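Local structure of AlgW protein (Pseudomonas aeruginosa, 7CO3) at residues Asp149-Leu154 and Gly372-Pro377; Ala67-Thr72 and Asn122-Gly127. The protein probably acts as an HtrA-type serine endopeptidase, pairing a trypsin-like protease domain with a PDZ domain. The protein carries 1 engineered substitution. All coordinates share one frame; numbering follows the deposited sequence.

Contact 1 of 2, residues Asp149-Leu154 and Gly372-Pro377; sequences DPETDL and GLRPPP
E151 and P377 mark the closest approach of the two backbones, their CA atoms 7.3 Å apart, so the contact is made chiefly by side chains, with one backbone carbonyl, P375 O, joining in through a water. Residues 149-154 turn back between two strands of the protease barrel: P150 and E151 occupy the corners of a type I turn closed by T152 N to D149 O, and L154 N bonds the same oxygen, making a G1 beta bulge with D153 and L154 facing D149. Proline suits the first corner because its fixed phi is already the one required. Residues 372-377 leave the last strand of the PDZ domain and become a run of three prolines.

E151 points toward that run and carries the contact. Its OE1 makes a salt bridge to R374 NH1 at 3.1 Å, while the bond from NH1 to OE2 is weak, at 3.5 Å and 155°. The two side chains cross obliquely, their carboxylate and guanidinium planes 54° apart, so this is not a flat two-pronged pairing. Anti torsions at chi1 (173°) and chi2 extend R374 until CD lies 3.1 Å from E151 OE2; the bend at chi3 then turns NE aside. The water donates to E151 OE2 (2.9 Å) and to P375 O (3.1 Å). P377 packs its CB against E151 CD at 4.0 Å, and its CG lies 4.2 Å from P150 CB.

T211 OG1 also bonds E151 OE1, and Y212 packs on both charged residues. R374 NH2 makes a weak hydrogen bond to the backbone of the bound peptide. The E151-R374 pair therefore ties the protease hairpin to the segment leaving the last PDZ strand, and mutual neutralisation of two buried charges probably favours the docked arrangement.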
loop_
_atom_site.group_PDB
_atom_site.type_symbol
_atom_site.label_atom_id
_atom_site.label_comp_id
_atom_site.label_asym_id
_atom_site.label_seq_id
_atom_site.Cartn_x
_atom_site.Cartn_y
_atom_site.Cartn_z
ATOM N N ASP B 149 -9.309 -19.550 -21.567
ATOM C CA ASP B 149 -8.049 -19.437 -22.301
ATOM C C ASP B 149 -6.895 -19.435 -21.311
ATOM O O ASP B 149 -6.362 -18.383 -20.939
ATOM C CB ASP B 149 -8.011 -18.204 -23.208
ATOM C CG ASP B 149 -6.684 -18.081 -23.987
ATOM O OD1 ASP B 149 -6.141 -19.107 -24.438
ATOM O OD2 ASP B 149 -6.171 -16.965 -24.155
ATOM N N PRO B 150 -6.467 -20.612 -20.885
ATOM C CA PRO B 150 -5.385 -20.695 -19.908
ATOM C C PRO B 150 -4.114 -19.980 -20.313
ATOM O O PRO B 150 -3.327 -19.604 -19.443
ATOM C CB PRO B 150 -5.157 -22.207 -19.789
ATOM C CG PRO B 150 -6.504 -22.806 -20.111
ATOM C CD PRO B 150 -7.096 -21.918 -21.152
ATOM N N GLU B 151 -3.841 -19.807 -21.597
ATOM C CA GLU B 151 -2.528 -19.270 -21.917
ATOM C C GLU B 151 -2.500 -17.754 -21.814
ATOM O O GLU B 151 -1.424 -17.171 -21.890
ATOM C CB GLU B 151 -2.066 -19.771 -23.277
ATOM C CG GLU B 151 -2.153 -21.305 -23.384
ATOM C CD GLU B 151 -1.045 -21.922 -24.228
ATOM O OE1 GLU B 151 0.143 -21.621 -23.981
ATOM O OE2 GLU B 151 -1.364 -22.738 -25.122
ATOM N N THR B 152 -3.651 -17.101 -21.638
ATOM C CA THR B 152 -3.652 -15.705 -21.214
ATOM C C THR B 152 -4.257 -15.511 -19.833
ATOM O O THR B 152 -4.424 -14.365 -19.419
ATOM C CB THR B 152 -4.412 -14.826 -22.202
ATOM O OG1 THR B 152 -5.774 -15.247 -22.227
ATOM C CG2 THR B 152 -3.816 -14.897 -23.611
ATOM N N ASP B 153 -4.647 -16.596 -19.156
ATOM C CA ASP B 153 -5.413 -16.546 -17.900
ATOM C C ASP B 153 -6.715 -15.765 -18.050
ATOM O O ASP B 153 -7.050 -14.917 -17.211
ATOM C CB ASP B 153 -4.565 -15.969 -16.755
ATOM C CG ASP B 153 -5.125 -16.312 -15.358
ATOM O OD1 ASP B 153 -6.076 -17.130 -15.259
ATOM O OD2 ASP B 153 -4.626 -15.738 -14.358
ATOM N N LEU B 154 -7.489 -16.061 -19.101
ATOM C CA LEU B 154 -8.791 -15.411 -19.248
ATOM C C LEU B 154 -9.905 -16.436 -19.405
ATOM O O LEU B 154 -9.683 -17.571 -19.829
ATOM C CB LEU B 154 -8.809 -14.411 -20.435
ATOM C CG LEU B 154 -7.885 -13.179 -20.230
ATOM C CD1 LEU B 154 -7.655 -12.378 -21.522
ATOM C CD2 LEU B 154 -8.476 -12.255 -19.159
ATOM N N GLY B 372 -0.310 -26.180 -37.601
ATOM C CA GLY B 372 -1.237 -26.909 -36.765
ATOM C C GLY B 372 -2.034 -25.994 -35.825
ATOM O O GLY B 372 -1.827 -24.783 -35.775
ATOM N N LEU B 373 -2.974 -26.612 -35.098
ATOM C CA LEU B 373 -3.686 -25.995 -33.977
ATOM C C LEU B 373 -2.923 -26.220 -32.677
ATOM O O LEU B 373 -2.482 -27.344 -32.392
ATOM C CB LEU B 373 -5.083 -26.614 -33.816
ATOM C CG LEU B 373 -5.883 -26.395 -32.508
ATOM C CD1 LEU B 373 -7.368 -26.142 -32.766
ATOM C CD2 LEU B 373 -5.776 -27.529 -31.479
ATOM N N ARG B 374 -2.813 -25.116 -31.819
ATOM C CA ARG B 374 -2.098 -25.380 -30.576
ATOM C C ARG B 374 -3.020 -26.082 -29.588
ATOM O O ARG B 374 -4.165 -25.653 -29.411
ATOM C CB ARG B 374 -1.560 -24.101 -29.967
ATOM C CG ARG B 374 -0.957 -24.312 -28.612
ATOM C CD ARG B 374 -0.309 -23.018 -27.988
ATOM N NE ARG B 374 0.810 -22.268 -28.535
ATOM C CZ ARG B 374 1.821 -21.897 -27.788
ATOM N NH1 ARG B 374 1.797 -22.133 -26.495
ATOM N NH2 ARG B 374 2.868 -21.244 -28.323
ATOM N N PRO B 375 -2.587 -27.190 -28.983
ATOM C CA PRO B 375 -3.476 -27.964 -28.113
ATOM C C PRO B 375 -3.837 -27.154 -26.881
ATOM O O PRO B 375 -3.485 -25.972 -26.786
ATOM C CB PRO B 375 -2.612 -29.178 -27.737
ATOM C CG PRO B 375 -1.244 -28.606 -27.721
ATOM C CD PRO B 375 -1.198 -27.696 -28.914
ATOM N N PRO B 376 -4.577 -27.727 -25.931
ATOM C CA PRO B 376 -4.530 -27.183 -24.579
ATOM C C PRO B 376 -3.147 -27.364 -24.013
ATOM O O PRO B 376 -2.461 -28.369 -24.297
ATOM C CB PRO B 376 -5.574 -28.038 -23.831
ATOM C CG PRO B 376 -6.398 -28.702 -24.899
ATOM C CD PRO B 376 -5.472 -28.890 -26.039
ATOM N N PRO B 377 -2.639 -26.400 -23.214
ATOM C CA PRO B 377 -1.236 -26.426 -22.798
ATOM C C PRO B 377 -0.846 -27.707 -22.062
ATOM O O PRO B 377 -1.713 -28.283 -21.402
ATOM C CB PRO B 377 -1.127 -25.208 -21.865
ATOM C CG PRO B 377 -2.523 -25.003 -21.360
ATOM C CD PRO B 377 -3.396 -25.329 -22.535
HETATM O O HOH W 1 -3.740 -22.910 -26.795
#

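Contact 2 of 2, residues Ala67-Thr72 and Asn122-Gly127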
loop_
_atom_site.group_PDB
_atom_site.type_symbol
_atom_site.label_atom_id
_atom_site.label_comp_id
_atom_site.label_asym_id
_atom_site.label_seq_id
_atom_site.Cartn_x
_atom_site.Cartn_y
_atom_site.Cartn_z
ATOM N N ALA B 67 -18.738 -7.331 -10.937
ATOM C CA ALA B 67 -19.502 -8.273 -10.125
ATOM C C ALA B 67 -18.558 -9.082 -9.248
ATOM O O ALA B 67 -17.362 -9.192 -9.537
ATOM C CB ALA B 67 -20.327 -9.235 -11.001
ATOM N N ASN B 68 -19.128 -9.678 -8.190
ATOM C CA ASN B 68 -18.459 -10.711 -7.410
ATOM C C ASN B 68 -18.730 -12.108 -7.980
ATOM O O ASN B 68 -19.846 -12.426 -8.404
ATOM C CB ASN B 68 -18.910 -10.644 -5.947
ATOM C CG ASN B 68 -18.580 -9.303 -5.293
ATOM O OD1 ASN B 68 -17.711 -8.582 -5.756
ATOM N ND2 ASN B 68 -19.285 -8.968 -4.231
ATOM N N LEU B 69 -17.709 -12.954 -7.935
ATOM C CA LEU B 69 -17.793 -14.348 -8.348
ATOM C C LEU B 69 -17.578 -15.232 -7.122
ATOM O O LEU B 69 -16.622 -15.019 -6.359
ATOM C CB LEU B 69 -16.738 -14.700 -9.408
ATOM C CG LEU B 69 -16.850 -14.212 -10.873
ATOM C CD1 LEU B 69 -15.868 -14.962 -11.737
ATOM C CD2 LEU B 69 -18.288 -14.323 -11.482
ATOM N N TYR B 70 -18.463 -16.224 -6.955
ATOM C CA TYR B 70 -18.379 -17.270 -5.934
ATOM C C TYR B 70 -18.471 -18.603 -6.647
ATOM O O TYR B 70 -19.504 -18.900 -7.253
ATOM C CB TYR B 70 -19.501 -17.154 -4.897
ATOM C CG TYR B 70 -19.616 -15.787 -4.302
ATOM C CD1 TYR B 70 -18.671 -15.326 -3.387
ATOM C CD2 TYR B 70 -20.641 -14.937 -4.670
ATOM C CE1 TYR B 70 -18.752 -14.061 -2.847
ATOM C CE2 TYR B 70 -20.737 -13.669 -4.143
ATOM C CZ TYR B 70 -19.795 -13.235 -3.236
ATOM O OH TYR B 70 -19.901 -11.982 -2.717
ATOM N N THR B 71 -17.396 -19.391 -6.578
ATOM C CA THR B 71 -17.262 -20.633 -7.318
ATOM C C THR B 71 -17.098 -21.799 -6.343
ATOM O O THR B 71 -16.431 -21.674 -5.308
ATOM C CB THR B 71 -16.079 -20.577 -8.318
ATOM O OG1 THR B 71 -14.821 -20.468 -7.625
ATOM C CG2 THR B 71 -16.222 -19.396 -9.247
ATOM N N THR B 72 -17.735 -22.923 -6.668
ATOM C CA THR B 72 -17.580 -24.155 -5.908
ATOM C C THR B 72 -17.018 -25.225 -6.824
ATOM O O THR B 72 -17.435 -25.340 -7.980
ATOM C CB THR B 72 -18.884 -24.601 -5.249
ATOM O OG1 THR B 72 -19.952 -24.474 -6.190
ATOM C CG2 THR B 72 -19.195 -23.723 -4.063
ATOM N N ASN B 122 -8.968 -17.087 -15.903
ATOM C CA ASN B 122 -9.100 -18.540 -15.984
ATOM C C ASN B 122 -8.940 -19.184 -14.615
ATOM O O ASN B 122 -9.732 -20.053 -14.234
ATOM C CB ASN B 122 -8.078 -19.152 -16.947
ATOM C CG ASN B 122 -8.251 -20.650 -17.065
ATOM O OD1 ASN B 122 -9.384 -21.135 -17.164
ATOM N ND2 ASN B 122 -7.150 -21.388 -17.005
ATOM N N HIS B 123 -7.925 -18.762 -13.848
ATOM C CA HIS B 123 -7.690 -19.431 -12.574
ATOM C C HIS B 123 -8.822 -19.241 -11.588
ATOM O O HIS B 123 -8.864 -19.969 -10.597
ATOM C CB HIS B 123 -6.379 -18.990 -11.932
ATOM C CG HIS B 123 -6.357 -17.561 -11.472
ATOM N ND1 HIS B 123 -6.656 -17.195 -10.174
ATOM C CD2 HIS B 123 -5.944 -16.427 -12.100
ATOM C CE1 HIS B 123 -6.466 -15.889 -10.034
ATOM N NE2 HIS B 123 -6.045 -15.398 -11.192
ATOM N N VAL B 124 -9.743 -18.310 -11.824
ATOM C CA VAL B 124 -10.845 -18.136 -10.879
ATOM C C VAL B 124 -11.919 -19.194 -11.100
ATOM O O VAL B 124 -12.506 -19.708 -10.142
ATOM C CB VAL B 124 -11.430 -16.716 -10.989
ATOM C CG1 VAL B 124 -12.796 -16.614 -10.312
ATOM C CG2 VAL B 124 -10.487 -15.689 -10.392
ATOM N N THR B 125 -12.206 -19.518 -12.365
ATOM C CA THR B 125 -13.337 -20.364 -12.726
ATOM C C THR B 125 -12.927 -21.752 -13.188
ATOM O O THR B 125 -13.799 -22.606 -13.363
ATOM C CB THR B 125 -14.162 -19.708 -13.839
ATOM O OG1 THR B 125 -13.285 -19.144 -14.820
ATOM C CG2 THR B 125 -15.068 -18.633 -13.293
ATOM N N ALA B 126 -11.639 -21.983 -13.409
ATOM C CA ALA B 126 -11.135 -23.244 -13.932
ATOM C C ALA B 126 -11.595 -24.429 -13.078
ATOM O O ALA B 126 -11.331 -24.484 -11.875
ATOM C CB ALA B 126 -9.620 -23.190 -13.996
ATOM N N GLY B 127 -12.297 -25.376 -13.705
ATOM C CA GLY B 127 -12.761 -26.545 -13.002
ATOM C C GLY B 127 -13.903 -26.300 -12.054
ATOM O O GLY B 127 -14.255 -27.184 -11.271
HETATM O O HOH W 2 -12.625 -19.226 -7.410
#
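L69 sends its CD1 methyl from the strand to the short helix, where it meets V124 CG1 at 3.8 Å and T125 CG2 at 4.1 Å. Leucine suits this buried position because it is wholly apolar and long enough to carry one methyl across to both residues; V124 and T125 supply beta-branched groups close to the helix backbone. Two residues along the strand, T71 adds a second apolar touch, its CG2 lying 4.3 Å from T125 CG2.

The polar side of T71 is handled differently. OG1 stands between the backbone N and the carbonyl carbon (chi1 65°), 3.5 Å from V124 O. A water donates to V124 O at 2.8 Å; its 2.5 Å approach to T71 OG1 is unusually short, and that link is doubtful. The hydroxyl is hydrogen-bonded to S105 OG, so threonine here offers a methyl to the helix while its oxygen is held by the neighbouring strand.

The helix itself is a single turn, fastened by A126 N to N122 O at 2.8 Å. L69 also packs on A109, V133 and L157, while T125 rests on I131, A155 and L157. Backbone bonds set strand 66-72 between strand 104-113 (A67 with A109, T71 with S105) and strand 130-134 (N68 with A134, Y70 with I132). They belong to the six-stranded antiparallel barrel of the trypsin-like, clan PA fold, into which helix 122-125, following strand 117-120, packs its apolar groups.

Overall arrangement
Contact 2 is a buried meeting of methyl groups within the protease barrel, joining strand 66-72 to helix 122-125 with one water near its polar atoms. Contact 1 is partly exposed and joins two domains: a charged pair lies buried while prolines at the surface frame it. Their centres are 18 Å apart, yet the segments 149-154 and 122-127 meet directly. D153 grips the start of the helix, its OD1 bonded to H123 N and its O to N122 N, and P150 packs on N122. The hairpin turn that faces the PDZ domain is therefore anchored on the same helix whose later residues, V124 and T125, pack toward strand 66-72.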